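Local structure of peptide-binding protein (Photobacterium damsela subsp. piscicida, 6SQX) at residues A[76-81]-A[85-90]. The protein is a secreted NlpC/P60-family endopeptidase that cleaves the peptidoglycan of potentially competing bacteria, probably by a cysteine-peptidase mechanism. Sequence-based numbering, arbitrary orientation.
Sequences DFYYVP and QTKNNI
Lys87 lies alongside Tyr78 in an antiparallel beta hairpin, both side chains pointing the same way. With CG anti to the backbone N (chi1 -176°) and the chain extended beyond it, the lysine runs along the CE2-CZ-OH side of one face of the ring; its CG makes an off-centre CH-pi contact, 4.1 Å from the Tyr78 centroid. This path brings Lys87 NZ within 4.0 Å of Asp76 OD2, too far for a salt bridge, and one water joins the two by accepting from NZ and donating to OD2. A second water links Asp76 OD1 to Asn89 ND2. On the sheet face that carries Phe77, the Asn88 side chain crosses that of Tyr79 at about a right angle, amide and ring planes 84° apart, Asn88 ND2 lying 3.3 Å from Tyr79 CE2. Phe77 and Asn88 form the hydrogen-bonded pair, Phe77 N donating to Asn88 O at 2.9 Å and Asn88 N to Phe77 O at 2.8 Å. Just before strand 87-89, Thr86 grips the turning chain twice: its O accepts from Tyr79 N, and its OG1 from Val80 N at 3.0 Å; OG1 also bonds to Asn83 O. Ile90 packs CG1 on Phe77 CB at 3.6 Å, and its side chain also touches strand 198-203, while Tyr79 stacks on Tyr345 of helix 343-349 and Val80 meets helix 50-64; Asn89 N-caps helix 90-102 through Lys92 N.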
loop_
_atom_site.group_PDB
_atom_site.type_symbol
_atom_site.label_atom_id
_atom_site.label_comp_id
_atom_site.label_asym_id
_atom_site.label_seq_id
_atom_site.Cartn_x
_atom_site.Cartn_y
_atom_site.Cartn_z
ATOM N N ASP A 76 10.592 -18.699 4.847
ATOM C CA ASP A 76 9.173 -18.699 4.523
ATOM C C ASP A 76 8.656 -17.270 4.594
ATOM O O ASP A 76 8.977 -16.535 5.535
ATOM C CB ASP A 76 8.376 -19.543 5.552
ATOM C CG ASP A 76 8.842 -21.011 5.630
ATOM O OD1 ASP A 76 9.401 -21.500 4.620
ATOM O OD2 ASP A 76 8.624 -21.634 6.690
ATOM N N PHE A 77 7.823 -16.899 3.621
ATOM C CA PHE A 77 7.223 -15.570 3.566
ATOM C C PHE A 77 5.713 -15.694 3.399
ATOM O O PHE A 77 5.241 -16.425 2.521
ATOM C CB PHE A 77 7.817 -14.727 2.418
ATOM C CG PHE A 77 6.996 -13.512 2.086
ATOM C CD1 PHE A 77 6.914 -12.433 2.979
ATOM C CD2 PHE A 77 6.279 -13.465 0.903
ATOM C CE1 PHE A 77 6.130 -11.297 2.676
ATOM C CE2 PHE A 77 5.483 -12.334 0.606
ATOM C CZ PHE A 77 5.412 -11.270 1.509
ATOM N N TYR A 78 4.960 -14.974 4.227
ATOM C CA TYR A 78 3.498 -14.974 4.202
ATOM C C TYR A 78 2.982 -13.622 3.722
ATOM O O TYR A 78 3.310 -12.608 4.325
ATOM C CB TYR A 78 2.956 -15.195 5.617
ATOM C CG TYR A 78 3.250 -16.580 6.135
ATOM C CD1 TYR A 78 4.527 -16.918 6.614
ATOM C CD2 TYR A 78 2.258 -17.565 6.135
ATOM C CE1 TYR A 78 4.808 -18.228 7.069
ATOM C CE2 TYR A 78 2.517 -18.861 6.609
ATOM C CZ TYR A 78 3.788 -19.191 7.047
ATOM O OH TYR A 78 4.047 -20.472 7.504
ATOM N N TYR A 79 2.103 -13.603 2.715
ATOM C CA TYR A 79 1.393 -12.338 2.466
ATOM C C TYR A 79 0.483 -11.974 3.623
ATOM O O TYR A 79 0.216 -10.782 3.844
ATOM C CB TYR A 79 0.563 -12.419 1.171
ATOM C CG TYR A 79 1.434 -12.515 -0.032
ATOM C CD1 TYR A 79 2.137 -11.402 -0.499
ATOM C CD2 TYR A 79 1.578 -13.727 -0.719
ATOM C CE1 TYR A 79 2.981 -11.492 -1.596
ATOM C CE2 TYR A 79 2.408 -13.818 -1.849
ATOM C CZ TYR A 79 3.102 -12.682 -2.285
ATOM O OH TYR A 79 3.954 -12.741 -3.368
ATOM N N VAL A 80 -0.045 -12.954 4.348
ATOM C CA VAL A 80 -0.863 -12.738 5.536
ATOM C C VAL A 80 -0.259 -13.598 6.644
ATOM O O VAL A 80 -0.417 -14.835 6.618
ATOM C CB VAL A 80 -2.335 -13.103 5.258
ATOM C CG1 VAL A 80 -3.194 -12.971 6.544
ATOM C CG2 VAL A 80 -2.876 -12.222 4.108
ATOM N N PRO A 81 0.495 -13.030 7.583
ATOM C CA PRO A 81 1.179 -13.848 8.603
ATOM C C PRO A 81 0.219 -14.827 9.249
ATOM O O PRO A 81 -0.934 -14.511 9.545
ATOM C CB PRO A 81 1.681 -12.798 9.611
ATOM C CG PRO A 81 1.980 -11.628 8.757
ATOM C CD PRO A 81 0.861 -11.602 7.677
ATOM N N GLN A 85 -2.496 -20.385 3.690
ATOM C CA GLN A 85 -2.920 -20.203 2.312
ATOM C C GLN A 85 -2.072 -19.181 1.572
ATOM O O GLN A 85 -2.177 -19.079 0.341
ATOM C CB GLN A 85 -4.386 -19.766 2.266
ATOM C CG GLN A 85 -5.356 -20.802 2.842
ATOM C CD GLN A 85 -5.590 -22.019 1.994
ATOM O OE1 GLN A 85 -4.950 -22.248 0.940
ATOM N NE2 GLN A 85 -6.550 -22.824 2.452
ATOM N N THR A 86 -1.260 -18.409 2.298
ATOM C CA THR A 86 -0.472 -17.320 1.714
ATOM C C THR A 86 1.030 -17.547 1.867
ATOM O O THR A 86 1.826 -16.608 1.680
ATOM C CB THR A 86 -0.874 -15.963 2.321
ATOM O OG1 THR A 86 -0.390 -15.820 3.659
ATOM C CG2 THR A 86 -2.391 -15.806 2.331
ATOM N N LYS A 87 1.433 -18.776 2.198
ATOM C CA LYS A 87 2.825 -19.101 2.495
ATOM C C LYS A 87 3.600 -19.365 1.216
ATOM O O LYS A 87 3.117 -20.062 0.323
ATOM C CB LYS A 87 2.867 -20.380 3.327
ATOM C CG LYS A 87 4.261 -20.794 3.787
ATOM C CD LYS A 87 4.225 -22.208 4.391
ATOM C CE LYS A 87 5.593 -22.616 4.930
ATOM N NZ LYS A 87 5.644 -24.008 5.452
ATOM N N ASN A 88 4.830 -18.859 1.158
ATOM C CA ASN A 88 5.692 -18.960 -0.006
ATOM C C ASN A 88 7.111 -19.298 0.423
ATOM O O ASN A 88 7.579 -18.827 1.461
ATOM C CB ASN A 88 5.739 -17.620 -0.762
ATOM C CG ASN A 88 4.395 -17.247 -1.363
ATOM O OD1 ASN A 88 4.107 -17.558 -2.523
ATOM N ND2 ASN A 88 3.557 -16.582 -0.569
ATOM N N ASN A 89 7.821 -20.069 -0.402
ATOM C CA ASN A 89 9.255 -20.272 -0.200
ATOM C C ASN A 89 10.049 -19.107 -0.798
ATOM O O ASN A 89 9.923 -18.809 -1.994
ATOM C CB ASN A 89 9.667 -21.605 -0.833
ATOM C CG ASN A 89 11.128 -21.913 -0.621
ATOM O OD1 ASN A 89 11.970 -21.558 -1.436
ATOM N ND2 ASN A 89 11.438 -22.605 0.480
ATOM N N ILE A 90 10.867 -18.447 0.041
ATOM C CA ILE A 90 11.544 -17.211 -0.373
ATOM C C ILE A 90 12.532 -17.480 -1.493
ATOM O O ILE A 90 12.570 -16.747 -2.491
ATOM C CB ILE A 90 12.212 -16.501 0.821
ATOM C CG1 ILE A 90 11.119 -16.019 1.791
ATOM C CG2 ILE A 90 13.172 -15.366 0.336
ATOM C CD1 ILE A 90 11.605 -15.464 3.123
HETATM O O HOH W 1 8.094 -24.270 6.605
HETATM O O HOH W 2 9.105 -22.760 2.380
#